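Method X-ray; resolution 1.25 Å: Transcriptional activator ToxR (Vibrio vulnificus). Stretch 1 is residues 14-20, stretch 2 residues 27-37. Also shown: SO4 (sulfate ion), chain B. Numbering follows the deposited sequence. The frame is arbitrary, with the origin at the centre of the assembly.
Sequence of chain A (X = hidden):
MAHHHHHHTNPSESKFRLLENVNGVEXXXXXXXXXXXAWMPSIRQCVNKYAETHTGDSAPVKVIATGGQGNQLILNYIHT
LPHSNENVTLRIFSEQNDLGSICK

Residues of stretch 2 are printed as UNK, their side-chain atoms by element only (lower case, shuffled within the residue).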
# COMPACT_ATOMS: atom_id res chain seq x y z
N SER A 14 14.52 11.01 -0.16
CA SER A 14 13.91 9.79 -0.66
C SER A 14 14.12 8.62 0.30
O SER A 14 14.12 7.46 -0.12
CB SER A 14 14.46 9.44 -2.05
OG SER A 14 15.87 9.29 -2.02
N LYS A 15 14.30 8.93 1.58
CA LYS A 15 14.40 7.92 2.61
C LYS A 15 13.01 7.65 3.19
O LYS A 15 12.20 8.57 3.33
CB LYS A 15 15.33 8.38 3.72
CG LYS A 15 16.78 8.54 3.27
CD LYS A 15 17.49 9.57 4.13
CE LYS A 15 18.68 10.17 3.40
NZ LYS A 15 18.92 11.58 3.84
N PHE A 16 12.75 6.38 3.50
CA PHE A 16 11.45 5.93 3.97
C PHE A 16 11.54 5.39 5.39
O PHE A 16 12.53 4.77 5.78
CB PHE A 16 10.93 4.81 3.05
CG PHE A 16 10.68 5.26 1.65
CD1 PHE A 16 9.58 6.03 1.33
CD2 PHE A 16 11.58 4.94 0.64
CE1 PHE A 16 9.36 6.45 0.04
CE2 PHE A 16 11.36 5.37 -0.66
CZ PHE A 16 10.25 6.13 -0.95
N ARG A 17 10.48 5.63 6.17
CA ARG A 17 10.32 4.99 7.46
C ARG A 17 9.26 3.90 7.34
O ARG A 17 8.34 4.00 6.51
CB ARG A 17 9.93 6.00 8.55
CG ARG A 17 8.66 6.81 8.30
CD ARG A 17 8.48 7.88 9.40
NE ARG A 17 7.34 8.76 9.12
CZ ARG A 17 6.09 8.49 9.48
NH1 ARG A 17 5.83 7.35 10.10
NH2 ARG A 17 5.10 9.32 9.20
N LEU A 18 9.40 2.86 8.16
CA LEU A 18 8.53 1.69 8.10
C LEU A 18 7.33 1.88 9.01
O LEU A 18 7.46 1.83 10.24
CB LEU A 18 9.30 0.44 8.51
CG LEU A 18 8.53 -0.89 8.49
CD1 LEU A 18 8.14 -1.30 7.10
CD2 LEU A 18 9.39 -1.97 9.14
N LEU A 19 6.15 2.08 8.41
CA LEU A 19 4.92 2.11 9.19
C LEU A 19 4.61 0.76 9.80
O LEU A 19 4.21 0.66 10.97
CB LEU A 19 3.76 2.56 8.32
CG LEU A 19 3.85 3.98 7.81
CD1 LEU A 19 2.63 4.32 6.97
CD2 LEU A 19 3.96 4.94 8.98
N GLU A 20 4.76 -0.30 9.02
CA GLU A 20 4.42 -1.63 9.48
C GLU A 20 4.86 -2.62 8.42
O GLU A 20 4.79 -2.31 7.23
CB GLU A 20 2.91 -1.76 9.70
CG GLU A 20 2.46 -3.06 10.33
CD GLU A 20 1.04 -2.98 10.83
OE1 GLU A 20 0.73 -2.02 11.56
OE2 GLU A 20 0.24 -3.87 10.47
N UNK A 27 5.24 -1.65 4.54
CA UNK A 27 4.44 -0.44 4.34
C UNK A 27 5.30 0.73 4.77
O UNK A 27 5.61 0.88 5.95
c UNK A 27 3.12 -0.49 5.11
c UNK A 27 2.34 0.79 4.86
c UNK A 27 2.32 -1.72 4.70
N UNK A 28 5.68 1.56 3.81
CA UNK A 28 6.65 2.63 3.99
C UNK A 28 6.01 3.97 3.70
O UNK A 28 5.04 4.06 2.95
c UNK A 28 8.60 1.17 3.10
c UNK A 28 7.81 2.46 3.01
c UNK A 28 9.50 1.04 1.88
c UNK A 28 9.41 1.14 4.38
N UNK A 29 6.57 5.02 4.30
CA UNK A 29 6.18 6.38 3.97
C UNK A 29 7.44 7.23 4.03
O UNK A 29 8.38 6.87 4.73
c UNK A 29 5.58 7.18 6.30
o UNK A 29 4.50 8.10 4.39
c UNK A 29 5.07 6.90 4.91
N UNK A 30 7.51 8.33 3.27
CA UNK A 30 8.69 9.19 3.37
C UNK A 30 8.96 9.60 4.82
O UNK A 30 8.03 9.77 5.62
c UNK A 30 6.55 8.83 2.26
c UNK A 30 7.38 9.82 1.48
c UNK A 30 8.33 10.39 2.49
N UNK A 31 10.25 9.75 5.14
CA UNK A 31 10.70 9.95 6.52
C UNK A 31 9.86 10.97 7.27
O UNK A 31 9.41 10.72 8.39
c UNK A 31 12.16 10.40 6.52
c UNK A 31 12.71 10.77 7.90
c UNK A 31 12.75 9.55 8.81
c UNK A 31 14.10 11.37 7.76
N UNK A 32 9.66 12.13 6.66
CA UNK A 32 8.98 13.20 7.36
C UNK A 32 7.53 13.39 6.92
O UNK A 32 6.92 14.41 7.25
c UNK A 32 9.79 14.49 7.25
o UNK A 32 11.00 14.13 9.27
n UNK A 32 12.19 14.64 7.45
c UNK A 32 11.05 14.43 8.08
N UNK A 33 6.97 12.41 6.22
CA UNK A 33 5.56 12.50 5.87
C UNK A 33 4.72 12.59 7.15
O UNK A 33 5.05 11.99 8.16
c UNK A 33 3.83 11.37 4.43
c UNK A 33 3.48 11.68 3.16
c UNK A 33 5.17 11.26 5.07
n UNK A 33 2.11 11.65 3.10
c UNK A 33 1.63 11.33 4.29
n UNK A 33 2.65 11.14 5.11
N UNK A 34 3.61 13.32 7.11
CA UNK A 34 2.73 13.42 8.28
C UNK A 34 2.18 12.06 8.69
O UNK A 34 2.24 11.08 7.93
c UNK A 34 2.21 15.15 6.68
c UNK A 34 3.17 14.20 6.01
c UNK A 34 1.61 14.34 7.79
N UNK A 35 1.59 11.97 9.88
CA UNK A 35 1.16 10.68 10.41
C UNK A 35 0.08 10.01 9.56
O UNK A 35 -0.79 10.67 8.99
c UNK A 35 0.63 11.02 11.81
c UNK A 35 1.27 12.34 12.15
c UNK A 35 1.38 13.06 10.86
N UNK A 36 0.16 8.69 9.49
CA UNK A 36 -0.79 7.88 8.74
C UNK A 36 -1.42 6.77 9.56
O UNK A 36 -2.19 5.98 9.00
c UNK A 36 -0.12 7.29 7.49
c UNK A 36 1.06 7.63 5.33
c UNK A 36 0.22 8.30 6.41
c UNK A 36 -1.05 8.90 5.81
N UNK A 37 -1.14 6.69 10.86
CA UNK A 37 -1.63 5.59 11.69
C UNK A 37 -3.13 5.35 11.52
O UNK A 37 -3.58 4.19 11.51
c UNK A 37 -1.79 4.80 14.14
o UNK A 37 -0.12 3.23 13.46
c UNK A 37 -1.27 5.85 13.16
c UNK A 37 -1.28 3.41 13.84
n UNK A 37 -2.14 2.41 14.00
S SO4 B . 2.80 7.61 11.84
O1 SO4 B . 3.39 8.74 12.55
O2 SO4 B . 2.86 7.83 10.40
O3 SO4 B . 1.38 7.52 12.23
O4 SO4 B . 3.51 6.39 12.21

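Position 27 carries three side-chain carbons, one bearing the other two. Branching at CB with carbon alone means valine, V27. Its backbone pairs with E20: V27 N donates to E20 O at 2.8 Å, while V27 O receives L19 N at 2.8 Å and E20 N at 3.4 Å, both weak. One carbonyl serving two successive amides marks a beta bulge. V27 CG1 lies 4.1 Å from L19 CD1.

Position 28 has four carbons, forked at the second: leucine, L28. It shares a sheet face with L18, and L18 CD1 meets L28 CD2 at 3.9 Å; F16 CB also sits 3.9 Å from L28 CB. The pair L18 and L28 is not hydrogen-bonded, which leaves L28 CA free to approach R17 O at 3.3 Å in a CA-H...O contact.

Position 29 has one carbon carrying an oxygen and a second carbon, so it is threonine, T29. It forms the hydrogen-bonded pair with R17: R17 N to T29 O is 2.8 Å and T29 N to R17 O is 3.0 Å. Its methyl covers one face of the guanidinium, T29 CG2 to R17 CZ being 3.5 Å, while the hydroxyl is satisfied elsewhere in the structure.

At position 30 three carbons close a ring onto the backbone nitrogen: proline, P30. Its nitrogen has no hydrogen to donate, and it falls in a non-hydrogen-bonded pair with F16, where no donor is required. P30 CG lies 4.2 Å from F16 CE1.

Position 31 again shows four carbons forked at the second, a leucine, L31. Its contribution to stretch 1 includes two backbone bonds: L31 N gives to K15 O at 2.9 Å, and L31 O accepts a weak bond from R17 NE, also at 2.9 Å.

Position 32 has two carbons, the second carrying one oxygen and one nitrogen: asparagine, N32. It makes no contact with stretch 1.

Position 33 has one carbon and then a five-membered ring of three carbons and two nitrogens, hence histidine, H33. H33 N bonds to P30 O at 2.9 Å within a type I turn, and H33 O takes R17 NH2 at 2.9 Å.

Positions 34 and 35 each close three carbons onto the backbone nitrogen and point away from stretch 1: P34 and P35. H33 ND1 donates to P34 O at 2.9 Å.

Position 36, four carbons forked at the second, is leucine, L36; L36 CD1 meets L19 CD1 at 4.0 Å.

Position 37 has three carbons, the third bearing oxygen and nitrogen: glutamine, Q37. Its side chain stays clear of stretch 1.

The rule is a short antiparallel ladder extended by one arginine. Beyond the strand pairing, R17 reaches the carbonyls of the turn and, through NH1 and NH2, the sulfate: R17 NH2 to SO4 O2 is 2.9 Å. L36 N, 3.0 Å from SO4 O2, and Q37 N, 3.0 Å from SO4 O3, hold the same ion, so it bridges both stretches.

Stretch 2, residues 27-37: VLTPLNHPPLQ
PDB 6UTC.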